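PDB 4GB7: 6-aminohexanoate-dimer hydrolase from Bacillus anthracis, which probably hydrolyses amide bonds of 6-aminohexanoate dimers or related small substrates, as a putative serine hydrolase of the beta-lactamase superfamily. Local coordinates for residues Y57-K61 with E134-A139; K70-I76 with W278-E284; E285-V290 with G302-T306. All coordinates share one frame. Residues are numbered along the deposited sequence.

Contact 1. Residues Y57-K61 with E134-A139; sequences YTHMK and EPHGMA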
loop_
_atom_site.group_PDB
_atom_site.type_symbol
_atom_site.label_atom_id
_atom_site.label_comp_id
_atom_site.label_asym_id
_atom_site.label_seq_id
_atom_site.Cartn_x
_atom_site.Cartn_y
_atom_site.Cartn_z
ATOM N N TYR A 57 -7.474 -9.767 8.529
ATOM C CA TYR A 57 -6.272 -9.259 7.856
ATOM C C TYR A 57 -5.078 -10.195 7.836
ATOM O O TYR A 57 -4.018 -9.818 7.320
ATOM C CB TYR A 57 -5.889 -7.828 8.349
ATOM C CG TYR A 57 -6.060 -6.744 7.277
ATOM C CD1 TYR A 57 -7.151 -6.702 6.472
ATOM C CD2 TYR A 57 -5.077 -5.763 7.093
ATOM C CE1 TYR A 57 -7.281 -5.745 5.494
ATOM C CE2 TYR A 57 -5.173 -4.829 6.134
ATOM C CZ TYR A 57 -6.296 -4.781 5.347
ATOM O OH TYR A 57 -6.378 -3.815 4.349
ATOM N N THR A 58 -5.243 -11.402 8.397
ATOM C CA THR A 58 -4.280 -12.488 8.258
ATOM C C THR A 58 -4.851 -13.700 7.490
ATOM O O THR A 58 -4.165 -14.718 7.343
ATOM C CB THR A 58 -3.748 -12.911 9.638
ATOM O OG1 THR A 58 -4.820 -13.264 10.479
ATOM C CG2 THR A 58 -2.951 -11.726 10.312
ATOM N N HIS A 59 -6.105 -13.593 7.039
ATOM C CA HIS A 59 -6.797 -14.701 6.342
ATOM C C HIS A 59 -7.734 -14.211 5.276
ATOM O O HIS A 59 -8.827 -14.782 5.098
ATOM C CB HIS A 59 -7.634 -15.505 7.332
ATOM C CG HIS A 59 -6.830 -16.150 8.462
ATOM N ND1 HIS A 59 -6.523 -15.502 9.596
ATOM C CD2 HIS A 59 -6.322 -17.431 8.598
ATOM C CE1 HIS A 59 -5.842 -16.347 10.430
ATOM N NE2 HIS A 59 -5.723 -17.517 9.820
HETATM N N MSE A 60 -7.351 -13.183 4.538
HETATM C CA MSE A 60 -8.320 -12.526 3.649
HETATM C C MSE A 60 -8.866 -13.490 2.592
HETATM O O MSE A 60 -10.082 -13.480 2.259
HETATM C CB MSE A 60 -7.732 -11.250 3.014
HETATM C CG MSE A 60 -7.688 -10.009 3.915
HETATM SE SE MSE A 60 -9.417 -9.330 4.476
HETATM C CE MSE A 60 -10.007 -8.489 2.845
ATOM N N LYS A 61 -8.010 -14.370 2.093
ATOM C CA LYS A 61 -8.460 -15.302 1.065
ATOM C C LYS A 61 -9.513 -16.307 1.578
ATOM O O LYS A 61 -10.141 -16.978 0.782
ATOM C CB LYS A 61 -7.294 -16.049 0.452
ATOM C CG LYS A 61 -6.471 -16.884 1.421
ATOM C CD LYS A 61 -5.448 -17.711 0.675
ATOM C CE LYS A 61 -4.396 -18.237 1.621
ATOM N NZ LYS A 61 -3.277 -18.876 0.872
ATOM N N GLU A 134 2.260 -16.660 5.431
ATOM C CA GLU A 134 0.877 -16.454 4.939
ATOM C C GLU A 134 0.678 -15.003 4.576
ATOM O O GLU A 134 1.061 -14.123 5.307
ATOM C CB GLU A 134 -0.167 -16.872 5.950
ATOM C CG GLU A 134 -0.233 -18.377 6.180
ATOM C CD GLU A 134 -0.762 -19.182 4.986
ATOM O OE1 GLU A 134 -1.570 -18.703 4.168
ATOM O OE2 GLU A 134 -0.343 -20.328 4.824
ATOM N N PRO A 135 0.111 -14.734 3.405
ATOM C CA PRO A 135 -0.057 -13.324 3.081
ATOM C C PRO A 135 -0.920 -12.533 4.084
ATOM O O PRO A 135 -1.939 -13.032 4.585
ATOM C CB PRO A 135 -0.688 -13.386 1.687
ATOM C CG PRO A 135 -0.172 -14.676 1.110
ATOM C CD PRO A 135 -0.188 -15.620 2.261
ATOM N N HIS A 136 -0.584 -11.268 4.277
ATOM C CA HIS A 136 -1.279 -10.350 5.179
ATOM C C HIS A 136 -1.940 -9.275 4.388
ATOM O O HIS A 136 -1.443 -8.883 3.336
ATOM C CB HIS A 136 -0.197 -9.693 6.045
ATOM C CG HIS A 136 -0.728 -8.991 7.276
ATOM N ND1 HIS A 136 -1.343 -7.796 7.237
ATOM C CD2 HIS A 136 -0.689 -9.382 8.616
ATOM C CE1 HIS A 136 -1.676 -7.431 8.501
ATOM N NE2 HIS A 136 -1.299 -8.418 9.343
ATOM N N GLY A 137 -3.069 -8.765 4.860
ATOM C CA GLY A 137 -3.653 -7.547 4.270
ATOM C C GLY A 137 -2.699 -6.371 4.363
ATOM O O GLY A 137 -1.947 -6.253 5.283
HETATM N N MSE A 138 -2.680 -5.531 3.346
HETATM C CA MSE A 138 -1.781 -4.385 3.341
HETATM C C MSE A 138 -2.470 -3.040 3.021
HETATM O O MSE A 138 -1.794 -2.024 2.916
HETATM C CB MSE A 138 -0.664 -4.629 2.313
HETATM C CG MSE A 138 0.085 -5.888 2.538
HETATM SE SE MSE A 138 1.710 -6.002 1.524
HETATM C CE MSE A 138 1.128 -5.695 -0.229
ATOM N N ALA A 139 -3.793 -3.046 2.876
ATOM C CA ALA A 139 -4.555 -1.838 2.641
ATOM C C ALA A 139 -3.885 -1.070 1.495
ATOM O O ALA A 139 -3.606 -1.668 0.477
ATOM C CB ALA A 139 -4.694 -1.007 3.915
HETATM O O HOH W 1 -5.119 -5.578 1.635
HETATM O O HOH W 2 -4.121 -16.980 5.243
HETATM O O HOH W 3 -4.646 -11.765 4.647
HETATM O O HOH W 4 -0.958 -19.452 1.855
#

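Contact 2. Residues K70-I76 with W278-E284; sequences KNNPDQI and WSQIGME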
loop_
_atom_site.group_PDB
_atom_site.type_symbol
_atom_site.label_atom_id
_atom_site.label_comp_id
_atom_site.label_asym_id
_atom_site.label_seq_id
_atom_site.Cartn_x
_atom_site.Cartn_y
_atom_site.Cartn_z
ATOM N N LYS A 70 1.329 -14.845 -8.701
ATOM C CA LYS A 70 2.290 -15.940 -8.576
ATOM C C LYS A 70 3.733 -15.480 -8.461
ATOM O O LYS A 70 4.184 -14.569 -9.188
ATOM C CB LYS A 70 2.178 -16.885 -9.770
ATOM C CG LYS A 70 0.902 -17.702 -9.795
ATOM C CD LYS A 70 0.878 -18.707 -10.930
ATOM C CE LYS A 70 0.702 -18.085 -12.317
ATOM N NZ LYS A 70 0.924 -19.043 -13.464
ATOM N N ASN A 71 4.478 -16.135 -7.578
ATOM C CA ASN A 71 5.940 -16.005 -7.601
ATOM C C ASN A 71 6.510 -16.992 -8.630
ATOM O O ASN A 71 5.745 -17.545 -9.430
ATOM C CB ASN A 71 6.549 -16.247 -6.219
ATOM C CG ASN A 71 6.553 -17.701 -5.827
ATOM O OD1 ASN A 71 5.706 -18.456 -6.258
ATOM N ND2 ASN A 71 7.459 -18.074 -4.928
ATOM N N ASN A 72 7.843 -17.141 -8.639
ATOM C CA ASN A 72 8.530 -18.247 -9.320
ATOM C C ASN A 72 9.112 -19.206 -8.307
ATOM O O ASN A 72 10.197 -18.946 -7.749
ATOM C CB ASN A 72 9.636 -17.761 -10.216
ATOM C CG ASN A 72 10.240 -18.893 -11.046
ATOM O OD1 ASN A 72 10.109 -20.092 -10.706
ATOM N ND2 ASN A 72 10.837 -18.539 -12.152
ATOM N N PRO A 73 8.432 -20.332 -8.096
ATOM C CA PRO A 73 8.919 -21.226 -7.033
ATOM C C PRO A 73 10.320 -21.803 -7.248
ATOM O O PRO A 73 10.919 -22.289 -6.289
ATOM C CB PRO A 73 7.890 -22.344 -7.006
ATOM C CG PRO A 73 6.673 -21.767 -7.598
ATOM C CD PRO A 73 7.119 -20.752 -8.603
ATOM N N ASP A 74 10.792 -21.802 -8.500
ATOM C CA ASP A 74 12.086 -22.328 -8.843
ATOM C C ASP A 74 13.190 -21.306 -8.734
ATOM O O ASP A 74 14.355 -21.656 -8.901
ATOM C CB ASP A 74 12.005 -22.913 -10.243
ATOM C CG ASP A 74 11.045 -24.087 -10.303
ATOM O OD1 ASP A 74 11.044 -24.922 -9.376
ATOM O OD2 ASP A 74 10.281 -24.168 -11.253
ATOM N N GLN A 75 12.828 -20.047 -8.441
ATOM C CA GLN A 75 13.801 -18.955 -8.355
ATOM C C GLN A 75 13.553 -18.109 -7.110
ATOM O O GLN A 75 13.474 -16.897 -7.183
ATOM C CB GLN A 75 13.763 -18.069 -9.604
ATOM C CG GLN A 75 14.218 -18.767 -10.886
ATOM C CD GLN A 75 15.727 -18.969 -10.945
ATOM O OE1 GLN A 75 16.514 -18.122 -10.502
ATOM N NE2 GLN A 75 16.139 -20.091 -11.518
ATOM N N ILE A 76 13.439 -18.757 -5.964
ATOM C CA ILE A 76 13.349 -18.035 -4.698
ATOM C C ILE A 76 14.760 -17.648 -4.298
ATOM O O ILE A 76 15.700 -18.411 -4.564
ATOM C CB ILE A 76 12.736 -18.927 -3.621
ATOM C CG1 ILE A 76 11.330 -19.422 -4.039
ATOM C CG2 ILE A 76 12.738 -18.256 -2.216
ATOM C CD1 ILE A 76 10.758 -20.452 -3.071
ATOM N N TRP A 278 6.429 -9.928 -9.328
ATOM C CA TRP A 278 6.358 -10.983 -8.270
ATOM C C TRP A 278 7.136 -12.243 -8.635
ATOM O O TRP A 278 7.495 -13.030 -7.780
ATOM C CB TRP A 278 4.892 -11.353 -7.884
ATOM C CG TRP A 278 4.784 -11.563 -6.404
ATOM C CD1 TRP A 278 4.885 -12.742 -5.696
ATOM C CD2 TRP A 278 4.640 -10.512 -5.423
ATOM N NE1 TRP A 278 4.797 -12.501 -4.345
ATOM C CE2 TRP A 278 4.688 -11.156 -4.117
ATOM C CE3 TRP A 278 4.494 -9.130 -5.494
ATOM C CZ2 TRP A 278 4.547 -10.423 -2.945
ATOM C CZ3 TRP A 278 4.381 -8.405 -4.310
ATOM C CH2 TRP A 278 4.376 -9.032 -3.077
ATOM N N SER A 279 7.316 -12.473 -9.924
ATOM C CA SER A 279 8.035 -13.623 -10.430
ATOM C C SER A 279 9.512 -13.293 -10.689
ATOM O O SER A 279 10.247 -14.187 -11.062
ATOM C CB SER A 279 7.417 -14.118 -11.728
ATOM O OG SER A 279 7.562 -13.188 -12.769
ATOM N N GLN A 280 9.920 -12.025 -10.504
ATOM C CA GLN A 280 11.209 -11.522 -10.977
ATOM C C GLN A 280 12.219 -11.196 -9.915
ATOM O O GLN A 280 13.363 -10.943 -10.259
ATOM C CB GLN A 280 10.983 -10.238 -11.785
ATOM C CG GLN A 280 9.994 -10.431 -12.934
ATOM C CD GLN A 280 10.636 -11.180 -14.029
ATOM O OE1 GLN A 280 11.645 -10.726 -14.572
ATOM N NE2 GLN A 280 10.073 -12.341 -14.378
ATOM N N ILE A 281 11.848 -11.208 -8.624
ATOM C CA ILE A 281 12.808 -10.751 -7.593
ATOM C C ILE A 281 12.968 -11.712 -6.412
ATOM O O ILE A 281 13.215 -11.284 -5.272
ATOM C CB ILE A 281 12.551 -9.286 -7.119
ATOM C CG1 ILE A 281 11.184 -9.147 -6.386
ATOM C CG2 ILE A 281 12.566 -8.318 -8.333
ATOM C CD1 ILE A 281 10.980 -7.774 -5.760
ATOM N N GLY A 282 12.801 -13.009 -6.699
ATOM C CA GLY A 282 13.118 -14.069 -5.723
ATOM C C GLY A 282 12.130 -14.189 -4.585
ATOM O O GLY A 282 12.477 -14.730 -3.506
HETATM N N MSE A 283 10.895 -13.753 -4.813
HETATM C CA MSE A 283 9.821 -13.838 -3.782
HETATM C C MSE A 283 9.613 -15.286 -3.317
HETATM O O MSE A 283 9.641 -16.217 -4.117
HETATM C CB MSE A 283 8.496 -13.401 -4.360
HETATM C CG MSE A 283 8.475 -11.960 -4.931
HETATM SE SE MSE A 283 8.911 -10.679 -3.504
HETATM C CE MSE A 283 7.959 -9.211 -4.327
ATOM N N GLU A 284 9.402 -15.442 -2.019
ATOM C CA GLU A 284 9.222 -16.731 -1.414
ATOM C C GLU A 284 7.844 -17.358 -1.616
ATOM O O GLU A 284 7.728 -18.597 -1.584
ATOM C CB GLU A 284 9.428 -16.584 0.100
ATOM C CG GLU A 284 10.832 -16.438 0.565
ATOM C CD GLU A 284 10.830 -16.231 2.073
ATOM O OE1 GLU A 284 10.712 -17.233 2.829
ATOM O OE2 GLU A 284 10.934 -15.078 2.487
HETATM O O HOH W 5 7.168 -20.723 -3.565
HETATM O O HOH W 6 10.060 -16.297 -6.744
HETATM O O HOH W 7 10.808 -15.729 -13.108
HETATM O O HOH W 8 12.565 -14.743 -9.104
#

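Contact 3. Residues E285-V290 with G302-T306; sequences ENAYYV and GLNAT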
loop_
_atom_site.group_PDB
_atom_site.type_symbol
_atom_site.label_atom_id
_atom_site.label_comp_id
_atom_site.label_asym_id
_atom_site.label_seq_id
_atom_site.Cartn_x
_atom_site.Cartn_y
_atom_site.Cartn_z
ATOM N N GLU A 285 6.799 -16.505 -1.678
ATOM C CA GLU A 285 5.418 -16.955 -1.721
ATOM C C GLU A 285 4.632 -16.168 -2.739
ATOM O O GLU A 285 5.030 -15.057 -3.157
ATOM C CB GLU A 285 4.720 -16.799 -0.345
ATOM C CG GLU A 285 5.460 -17.448 0.836
ATOM C CD GLU A 285 5.526 -18.959 0.844
ATOM O OE1 GLU A 285 4.730 -19.560 0.118
ATOM O OE2 GLU A 285 6.371 -19.529 1.634
ATOM N N ASN A 286 3.513 -16.765 -3.129
ATOM C CA ASN A 286 2.512 -16.049 -3.891
ATOM C C ASN A 286 1.975 -14.863 -3.082
ATOM O O ASN A 286 1.965 -14.861 -1.829
ATOM C CB ASN A 286 1.333 -16.963 -4.274
ATOM C CG ASN A 286 1.708 -18.060 -5.256
ATOM O OD1 ASN A 286 2.697 -17.978 -5.972
ATOM N ND2 ASN A 286 0.923 -19.118 -5.252
ATOM N N ALA A 287 1.487 -13.877 -3.798
ATOM C CA ALA A 287 0.629 -12.872 -3.215
ATOM C C ALA A 287 -0.772 -13.098 -3.815
ATOM O O ALA A 287 -1.000 -14.064 -4.572
ATOM C CB ALA A 287 1.158 -11.454 -3.456
ATOM N N TYR A 288 -1.714 -12.282 -3.422
ATOM C CA TYR A 288 -3.040 -12.299 -4.030
ATOM C C TYR A 288 -3.749 -10.974 -3.835
ATOM O O TYR A 288 -3.466 -10.239 -2.858
ATOM C CB TYR A 288 -3.889 -13.452 -3.508
ATOM C CG TYR A 288 -4.223 -13.455 -2.037
ATOM C CD1 TYR A 288 -5.271 -12.653 -1.499
ATOM C CD2 TYR A 288 -3.544 -14.313 -1.180
ATOM C CE1 TYR A 288 -5.575 -12.730 -0.123
ATOM C CE2 TYR A 288 -3.860 -14.389 0.159
ATOM C CZ TYR A 288 -4.896 -13.601 0.672
ATOM O OH TYR A 288 -5.265 -13.660 2.006
ATOM N N TYR A 289 -4.632 -10.651 -4.782
ATOM C CA TYR A 289 -5.518 -9.515 -4.663
ATOM C C TYR A 289 -6.936 -9.939 -4.324
ATOM O O TYR A 289 -7.495 -10.826 -4.978
ATOM C CB TYR A 289 -5.672 -8.767 -5.991
ATOM C CG TYR A 289 -4.613 -7.752 -6.314
ATOM C CD1 TYR A 289 -4.666 -6.447 -5.786
ATOM C CD2 TYR A 289 -3.557 -8.076 -7.171
ATOM C CE1 TYR A 289 -3.693 -5.509 -6.097
ATOM C CE2 TYR A 289 -2.603 -7.129 -7.489
ATOM C CZ TYR A 289 -2.672 -5.856 -6.985
ATOM O OH TYR A 289 -1.653 -4.980 -7.349
ATOM N N VAL A 290 -7.516 -9.273 -3.327
ATOM C CA VAL A 290 -8.957 -9.313 -3.142
ATOM C C VAL A 290 -9.596 -8.674 -4.371
ATOM O O VAL A 290 -9.111 -7.663 -4.890
ATOM C CB VAL A 290 -9.363 -8.615 -1.851
ATOM C CG1 VAL A 290 -10.862 -8.374 -1.787
ATOM C CG2 VAL A 290 -8.811 -9.432 -0.658
ATOM N N GLY A 302 -6.274 -4.038 -2.025
ATOM C CA GLY A 302 -6.540 -5.480 -1.898
ATOM C C GLY A 302 -5.400 -6.484 -2.004
ATOM O O GLY A 302 -5.641 -7.696 -2.032
ATOM N N LEU A 303 -4.162 -6.004 -2.084
ATOM C CA LEU A 303 -2.998 -6.896 -2.214
ATOM C C LEU A 303 -2.624 -7.426 -0.857
ATOM O O LEU A 303 -2.587 -6.671 0.100
ATOM C CB LEU A 303 -1.818 -6.182 -2.865
ATOM C CG LEU A 303 -0.611 -7.037 -3.258
ATOM C CD1 LEU A 303 -0.950 -8.164 -4.255
ATOM C CD2 LEU A 303 0.471 -6.121 -3.805
ATOM N N ASN A 304 -2.396 -8.716 -0.796
ATOM C CA ASN A 304 -2.020 -9.494 0.396
ATOM C C ASN A 304 -0.691 -10.182 0.065
ATOM O O ASN A 304 -0.569 -10.859 -0.979
ATOM C CB ASN A 304 -3.051 -10.553 0.704
ATOM C CG ASN A 304 -4.344 -9.986 1.283
ATOM O OD1 ASN A 304 -4.625 -10.168 2.492
ATOM N ND2 ASN A 304 -5.094 -9.246 0.478
ATOM N N ALA A 305 0.318 -9.986 0.920
ATOM C CA ALA A 305 1.672 -10.502 0.658
ATOM C C ALA A 305 2.366 -10.829 1.970
ATOM O O ALA A 305 1.916 -10.389 3.042
ATOM C CB ALA A 305 2.497 -9.509 -0.140
ATOM N N THR A 306 3.451 -11.577 1.908
ATOM C CA THR A 306 4.231 -11.798 3.136
ATOM C C THR A 306 5.215 -10.635 3.388
ATOM O O THR A 306 5.538 -9.835 2.489
ATOM C CB THR A 306 5.040 -13.115 3.109
ATOM O OG1 THR A 306 6.152 -12.956 2.227
ATOM C CG2 THR A 306 4.176 -14.333 2.764
HETATM O O HOH W 9 4.023 -12.903 -0.596
HETATM O O HOH W 3 -4.646 -11.765 4.647
#

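Contact 1. Residues Y57-K61 with E134-A139
The loop 57-61, which follows helix 52-56, meets the short, weakly bonded strand 136-137 through one backbone hydrogen bond: Gly137 N donates to Tyr57 O at 2.8 Å with a nearly straight N-H...O angle of 164°. CA atoms are closest for Tyr57 with Gly137 and Thr58 with His136, 4.8 Å apart in both pairs. Gly137 CA sits over one face of the Tyr57 ring, 3.7 Å from its centroid, a CH-pi contact; a CB on residue 137 would clash with Tyr57 CD2, so glycine fits closely here. The Tyr57 hydroxyl reaches the turn beyond, with OH 3.3 Å from Ala139 CB. His136 ND1 donates to Gly137 O at 2.6 Å, and its NE2 bonds Asp111, so both ring nitrogens are engaged; Thr58 CG2 packs 3.7 Å from His136 CD2. Toward the surface, Lys61 NZ and Glu134 OE1 form a long salt bridge of 3.7 Å, supplemented by a water that accepts from Lys61 NZ at 2.6 Å and donates to Glu134 OE1 at 2.5 Å. Another water between the segments accepts from Met60 N at 3.1 Å and donates to Pro135 O at 3.0 Å. Residues 134-139 run up to Ser140, the serine of an SxxK-like pattern with Lys143 and Tyr249, consistent with the nucleophile site of serine beta-lactamase relatives. The chemistry thus grades from a long, water-bridged ion pair toward the surface to aromatic and backbone packing beside that possible site, just before Ser140.

Contact 2. Residues K70-I76 with W278-E284
Two irregular connections join here at the periphery of the fold: the loop leaving strand 66-69, with a type I beta turn from Asn72 to Gln75, and the link from helix 269-278 to strand 287-290. An Asx turn, Asp74 N to Asn72 OD1 at 2.9 Å, reinforces the beta turn. The direct hydrogen bond between the segments is Asn71 ND2 to Met283 O, 3.0 Å and nearly linear at 173°. Asn71 CA makes a CA-H...O contact with Trp278 O at 3.4 Å, and Gly282 CA another with Gln75 O at 3.2 Å; the positive phi of Gly282 suits glycine. Ile76 CG2 lies 3.8 Å from Glu284 CG, whose carboxylate is paired with Arg308 and Arg312. Waters fill the gaps: one donates to Gln75 O and Ser279 O and accepts from Gly282 N, another links Asn72 ND2 to Ser279 O. With one side-chain bond, carbon-donor contacts and bridging water, the loops are held mainly through backbone carbonyls rather than by an apolar core.

Contact 3. Residues E285-V290 with G302-T306
Tyr288 lays its ring over Asn304, whose CB sits 3.6 Å from the ring centroid, while on the other face of the sheet Leu303 CD1 pushes against the Tyr289 ring, 3.8 Å from its centroid. The Ala287 methyl settles between the neighbouring strand's side chains, its CB 4.0 Å from Leu303 CD1 and 4.1 Å from Ala305 CB. The lack of a side chain at Gly302 lets Val290 O approach; a CB there would be tight against it. These bumps and hollows belong to the two central strands of a four-stranded antiparallel sheet, 287-290 and 303-305, running at 155° with axes 4.6 Å apart. Tyr288 and Asn304 form a hydrogen-bonded pair, Tyr288 N to Asn304 O at 3.1 Å and Asn304 N to Tyr288 O at 2.8 Å, followed by Val290 N to Gly302 O at 2.8 Å. Phe145 of helix 143-155 packs on both Tyr289 and Leu303. Toward the far end the segments spread, and a water in the widening gap lies within hydrogen-bonding distance of Asn286 O and accepts from the backbone N of Thr306, the N-cap residue of helix 307-318.

Overall arrangement
Contacts 1 and 3 are buried and share one four-stranded sheet: 303-305 pairs with 136-137 through His136 N to Ala305 O at 2.9 Å, and Tyr288 OH meets Lys61 N at 2.8 Å, so the loop of contact 1 lies against the strands of contact 3. A single water serves both. Contact 2 is partly exposed and lies about 19 Å from contact 1, centre to centre, but it adjoins contact 3, where Trp278 NE1 bonds Glu285 O and Asn71 N bonds Asn286 OD1. Regular strand pairing thus dominates contact 3, aromatic and mixed polar packing contact 1, and loop-to-loop contacts through backbone carbonyls contact 2, with bridging waters in all three.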